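Long-range contact in probable LRR receptor-like serine/threonine-protein kinase At4g26540 (Arabidopsis thaliana, PDB 5HZ0), which serves as a cell-surface receptor kinase for RGF peptide hormones, which maintain the root stem cell niche, and pairs with SERK co-receptors once the peptide is bound: residues 231-242 against 255-266. The protein carries 5 engineered substitutions. Numbering follows the deposited sequence.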
loop_
_atom_site.group_PDB
_atom_site.type_symbol
_atom_site.label_atom_id
_atom_site.label_comp_id
_atom_site.label_asym_id
_atom_site.label_seq_id
_atom_site.Cartn_x
_atom_site.Cartn_y
_atom_site.Cartn_z
ATOM N N LYS A 231 13.656 27.765 7.604
ATOM C CA LYS A 231 14.025 27.144 6.334
ATOM C C LYS A 231 13.429 25.751 6.131
ATOM O O LYS A 231 13.675 25.128 5.098
ATOM C CB LYS A 231 15.549 27.057 6.170
ATOM C CG LYS A 231 16.335 28.309 6.514
ATOM C CD LYS A 231 16.084 29.422 5.542
ATOM C CE LYS A 231 17.098 30.542 5.745
ATOM N NZ LYS A 231 18.501 30.047 5.590
ATOM N N LEU A 232 12.662 25.262 7.110
ATOM C CA LEU A 232 12.084 23.907 7.062
ATOM C C LEU A 232 11.257 23.627 5.799
ATOM O O LEU A 232 10.368 24.393 5.443
ATOM C CB LEU A 232 11.213 23.668 8.298
ATOM C CG LEU A 232 10.728 22.238 8.574
ATOM C CD1 LEU A 232 11.928 21.337 8.776
ATOM C CD2 LEU A 232 9.797 22.188 9.790
ATOM N N GLN A 233 11.540 22.518 5.136
ATOM C CA GLN A 233 10.855 22.184 3.887
ATOM C C GLN A 233 10.057 20.887 4.015
ATOM O O GLN A 233 8.870 20.838 3.695
ATOM C CB GLN A 233 11.819 22.143 2.687
ATOM C CG GLN A 233 12.744 23.357 2.626
ATOM C CD GLN A 233 13.523 23.477 1.321
ATOM O OE1 GLN A 233 13.348 22.684 0.400
ATOM N NE2 GLN A 233 14.399 24.472 1.248
ATOM N N SER A 234 10.732 19.812 4.383
ATOM C CA SER A 234 10.038 18.539 4.488
ATOM C C SER A 234 10.159 17.942 5.886
ATOM O O SER A 234 11.240 17.868 6.478
ATOM C CB SER A 234 10.527 17.563 3.423
ATOM O OG SER A 234 11.918 17.348 3.546
ATOM N N LEU A 235 9.021 17.560 6.430
ATOM C CA LEU A 235 8.985 16.957 7.745
ATOM C C LEU A 235 8.361 15.551 7.605
ATOM O O LEU A 235 7.154 15.417 7.394
ATOM C CB LEU A 235 8.159 17.873 8.653
ATOM C CG LEU A 235 8.185 17.729 10.170
ATOM C CD1 LEU A 235 9.593 17.863 10.720
ATOM C CD2 LEU A 235 7.261 18.758 10.813
ATOM N N LEU A 236 9.173 14.501 7.706
ATOM C CA LEU A 236 8.599 13.151 7.698
ATOM C C LEU A 236 8.772 12.537 9.074
ATOM O O LEU A 236 9.852 12.045 9.426
ATOM C CB LEU A 236 9.274 12.258 6.644
ATOM C CG LEU A 236 9.141 12.660 5.171
ATOM C CD1 LEU A 236 10.030 11.800 4.276
ATOM C CD2 LEU A 236 7.699 12.574 4.720
ATOM N N LEU A 237 7.677 12.436 9.795
ATOM C CA LEU A 237 7.608 11.882 11.129
ATOM C C LEU A 237 6.703 10.650 11.206
ATOM O O LEU A 237 6.339 10.212 12.244
ATOM C CB LEU A 237 7.157 13.000 12.082
ATOM C CG LEU A 237 7.939 14.288 12.312
ATOM C CD1 LEU A 237 7.395 14.957 13.418
ATOM C CD2 LEU A 237 9.361 14.076 12.568
ATOM N N TRP A 238 6.336 10.124 10.069
ATOM C CA TRP A 238 5.384 9.026 9.980
ATOM C C TRP A 238 5.799 7.661 10.591
ATOM O O TRP A 238 6.911 7.203 10.444
ATOM C CB TRP A 238 4.782 8.833 8.543
ATOM C CG TRP A 238 5.726 8.414 7.465
ATOM C CD1 TRP A 238 6.520 9.218 6.765
ATOM C CD2 TRP A 238 5.971 7.112 6.976
ATOM N NE1 TRP A 238 7.231 8.539 5.884
ATOM C CE2 TRP A 238 6.901 7.232 5.964
ATOM C CE3 TRP A 238 5.477 5.845 7.282
ATOM C CZ2 TRP A 238 7.386 6.148 5.268
ATOM C CZ3 TRP A 238 5.919 4.794 6.579
ATOM C CH2 TRP A 238 6.871 4.935 5.581
ATOM N N GLN A 239 4.809 7.001 11.173
ATOM C CA GLN A 239 4.947 5.724 11.847
ATOM C C GLN A 239 5.850 5.643 13.090
ATOM O O GLN A 239 6.843 5.048 13.103
ATOM C CB GLN A 239 5.296 4.675 10.830
ATOM C CG GLN A 239 5.200 3.343 11.312
ATOM C CD GLN A 239 5.320 2.331 10.266
ATOM O OE1 GLN A 239 4.539 2.281 9.345
ATOM N NE2 GLN A 239 6.266 1.479 10.419
ATOM N N ASN A 240 5.418 6.364 14.088
ATOM C CA ASN A 240 6.035 6.549 15.376
ATOM C C ASN A 240 4.939 6.508 16.423
ATOM O O ASN A 240 3.868 6.192 16.118
ATOM C CB ASN A 240 6.815 7.866 15.391
ATOM C CG ASN A 240 8.183 7.729 14.834
ATOM O OD1 ASN A 240 8.968 7.129 15.403
ATOM N ND2 ASN A 240 8.448 8.295 13.720
ATOM N N ASN A 241 5.239 6.772 17.680
ATOM C CA ASN A 241 4.278 6.841 18.782
ATOM C C ASN A 241 3.823 8.230 19.181
ATOM O O ASN A 241 3.357 8.424 20.298
ATOM C CB ASN A 241 4.714 5.980 19.964
ATOM C CG ASN A 241 4.895 4.539 19.561
ATOM O OD1 ASN A 241 4.047 3.971 18.880
ATOM N ND2 ASN A 241 6.025 3.958 19.920
ATOM N N LEU A 242 4.091 9.209 18.324
ATOM C CA LEU A 242 3.828 10.617 18.644
ATOM C C LEU A 242 2.416 10.901 19.161
ATOM O O LEU A 242 1.419 10.351 18.685
ATOM C CB LEU A 242 4.169 11.523 17.465
ATOM C CG LEU A 242 5.635 11.509 17.013
ATOM C CD1 LEU A 242 5.774 12.102 15.612
ATOM C CD2 LEU A 242 6.521 12.246 18.008
ATOM N N GLU A 255 8.514 27.829 3.983
ATOM C CA GLU A 255 9.007 26.937 2.936
ATOM C C GLU A 255 8.498 25.510 3.021
ATOM O O GLU A 255 8.959 24.655 2.284
ATOM C CB GLU A 255 10.534 26.916 2.905
ATOM C CG GLU A 255 11.171 28.268 2.665
ATOM C CD GLU A 255 12.657 28.141 2.411
ATOM O OE1 GLU A 255 13.173 27.000 2.476
ATOM O OE2 GLU A 255 13.313 29.175 2.145
ATOM N N LEU A 256 7.568 25.234 3.923
ATOM C CA LEU A 256 7.237 23.850 4.199
ATOM C C LEU A 256 6.333 23.318 3.093
ATOM O O LEU A 256 5.213 23.783 2.908
ATOM C CB LEU A 256 6.520 23.810 5.544
ATOM C CG LEU A 256 6.281 22.509 6.301
ATOM C CD1 LEU A 256 7.549 21.681 6.345
ATOM C CD2 LEU A 256 5.803 22.859 7.706
ATOM N N TRP A 257 6.840 22.374 2.314
ATOM C CA TRP A 257 6.037 21.826 1.228
ATOM C C TRP A 257 5.479 20.425 1.460
ATOM O O TRP A 257 4.502 20.020 0.814
ATOM C CB TRP A 257 6.821 21.892 -0.089
ATOM C CG TRP A 257 7.953 20.923 -0.174
ATOM C CD1 TRP A 257 9.226 21.111 0.255
ATOM C CD2 TRP A 257 7.906 19.607 -0.731
ATOM N NE1 TRP A 257 9.979 20.000 -0.008
ATOM C CE2 TRP A 257 9.188 19.062 -0.615
ATOM C CE3 TRP A 257 6.904 18.849 -1.331
ATOM C CZ2 TRP A 257 9.497 17.795 -1.072
ATOM C CZ3 TRP A 257 7.216 17.596 -1.794
ATOM C CH2 TRP A 257 8.500 17.080 -1.660
ATOM N N LEU A 258 6.066 19.710 2.415
ATOM C CA LEU A 258 5.638 18.344 2.736
ATOM C C LEU A 258 5.546 18.163 4.253
ATOM O O LEU A 258 6.474 18.498 4.986
ATOM C CB LEU A 258 6.565 17.290 2.084
ATOM C CG LEU A 258 6.422 15.803 2.505
ATOM C CD1 LEU A 258 4.980 15.315 2.568
ATOM C CD2 LEU A 258 7.213 14.874 1.606
ATOM N N ILE A 259 4.395 17.677 4.707
ATOM C CA ILE A 259 4.183 17.301 6.100
ATOM C C ILE A 259 3.564 15.903 6.172
ATOM O O ILE A 259 2.451 15.686 5.699
ATOM C CB ILE A 259 3.230 18.282 6.827
ATOM C CG1 ILE A 259 3.794 19.696 6.831
ATOM C CG2 ILE A 259 2.948 17.797 8.281
ATOM C CD1 ILE A 259 2.901 20.701 7.525
ATOM N N ASP A 260 4.281 14.949 6.751
ATOM C CA ASP A 260 3.710 13.615 6.911
ATOM C C ASP A 260 3.836 13.156 8.360
ATOM O O ASP A 260 4.931 12.865 8.855
ATOM C CB ASP A 260 4.410 12.643 5.972
ATOM C CG ASP A 260 3.649 11.355 5.783
ATOM O OD1 ASP A 260 2.818 11.006 6.647
ATOM O OD2 ASP A 260 3.900 10.678 4.766
ATOM N N PHE A 261 2.692 13.164 9.039
ATOM C CA PHE A 261 2.525 12.678 10.415
ATOM C C PHE A 261 1.747 11.359 10.471
ATOM O O PHE A 261 1.238 10.991 11.518
ATOM C CB PHE A 261 1.868 13.729 11.304
ATOM C CG PHE A 261 2.633 15.029 11.405
ATOM C CD1 PHE A 261 3.976 15.095 11.104
ATOM C CD2 PHE A 261 1.997 16.180 11.820
ATOM C CE1 PHE A 261 4.665 16.283 11.212
ATOM C CE2 PHE A 261 2.684 17.353 11.944
ATOM C CZ PHE A 261 4.018 17.408 11.637
ATOM N N SER A 262 1.531 10.720 9.329
ATOM C CA SER A 262 0.707 9.518 9.285
ATOM C C SER A 262 1.140 8.447 10.305
ATOM O O SER A 262 2.295 8.413 10.697
ATOM C CB SER A 262 0.718 8.929 7.872
ATOM O OG SER A 262 0.703 9.950 6.881
ATOM N N GLU A 263 0.186 7.641 10.788
ATOM C CA GLU A 263 0.444 6.534 11.744
ATOM C C GLU A 263 1.087 6.952 13.050
ATOM O O GLU A 263 2.195 6.540 13.370
ATOM C CB GLU A 263 1.326 5.438 11.145
ATOM C CG GLU A 263 0.910 4.971 9.784
ATOM C CD GLU A 263 0.222 3.647 9.830
ATOM O OE1 GLU A 263 0.075 3.019 8.753
ATOM O OE2 GLU A 263 -0.171 3.247 10.948
ATOM N N ASN A 264 0.366 7.755 13.809
ATOM C CA ASN A 264 0.791 8.148 15.131
ATOM C C ASN A 264 -0.421 8.139 16.037
ATOM O O ASN A 264 -1.426 7.483 15.736
ATOM C CB ASN A 264 1.457 9.519 15.117
ATOM C CG ASN A 264 2.881 9.461 14.615
ATOM O OD1 ASN A 264 3.778 9.077 15.362
ATOM N ND2 ASN A 264 3.102 9.841 13.343
ATOM N N LEU A 265 -0.256 8.733 17.212
ATOM C CA LEU A 265 -1.333 8.927 18.182
ATOM C C LEU A 265 -1.881 10.355 18.310
ATOM O O LEU A 265 -2.527 10.682 19.287
ATOM C CB LEU A 265 -0.981 8.280 19.527
ATOM C CG LEU A 265 -0.534 6.821 19.335
ATOM C CD1 LEU A 265 0.011 6.224 20.627
ATOM C CD2 LEU A 265 -1.661 5.972 18.780
ATOM N N LEU A 266 -1.528 11.234 17.386
ATOM C CA LEU A 266 -1.880 12.652 17.502
ATOM C C LEU A 266 -3.362 12.900 17.758
ATOM O O LEU A 266 -4.220 12.199 17.232
ATOM C CB LEU A 266 -1.438 13.415 16.237
ATOM C CG LEU A 266 0.016 13.162 15.827
ATOM C CD1 LEU A 266 0.408 13.952 14.598
ATOM C CD2 LEU A 266 0.943 13.472 16.998
#
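Gln233 O is gripped by two backbone donors of the next coil, Trp257 N at 2.9 Å and Leu258 N at 3.3 Å, both in its carbonyl plane. These are successive coils of the leucine-rich-repeat solenoid in the extracellular domain, the axes of their short parallel strands 234-236 and 258-260 4.9 Å apart at closest approach. The side chains of Leu235 and Leu237 both reach Phe261: Leu235 CD2 lies 3.6 Å from Phe261 CZ at the ring edge, and Leu237 CD1 packs near Phe261 CE1. On the other face, which binds the peptide hormone, Asp260 OD2 and Trp238 NE1 each bond to the peptide backbone. The Asp260 carboxylate is turned 23° from the indole plane, OD2 standing 3.6 Å from Trp238 CD1; OD1 closes an Asx turn with Ser262 N. Asn264 stands in a row of stacked asparagines, between Asn240 and Asn288. Its OD1 accepts from Leu242 N at 3.0 Å, the donor tilted 21° from the carbonyl plane. An alanine here would probably leave Leu242 N without that acceptor and unfasten turn 237-242 from this side chain. With CG anti to the carbonyl carbon (chi1 -78°), Asn264 ND2 donates to Phe261 O from above its carbonyl plane and weakly to Leu237 O.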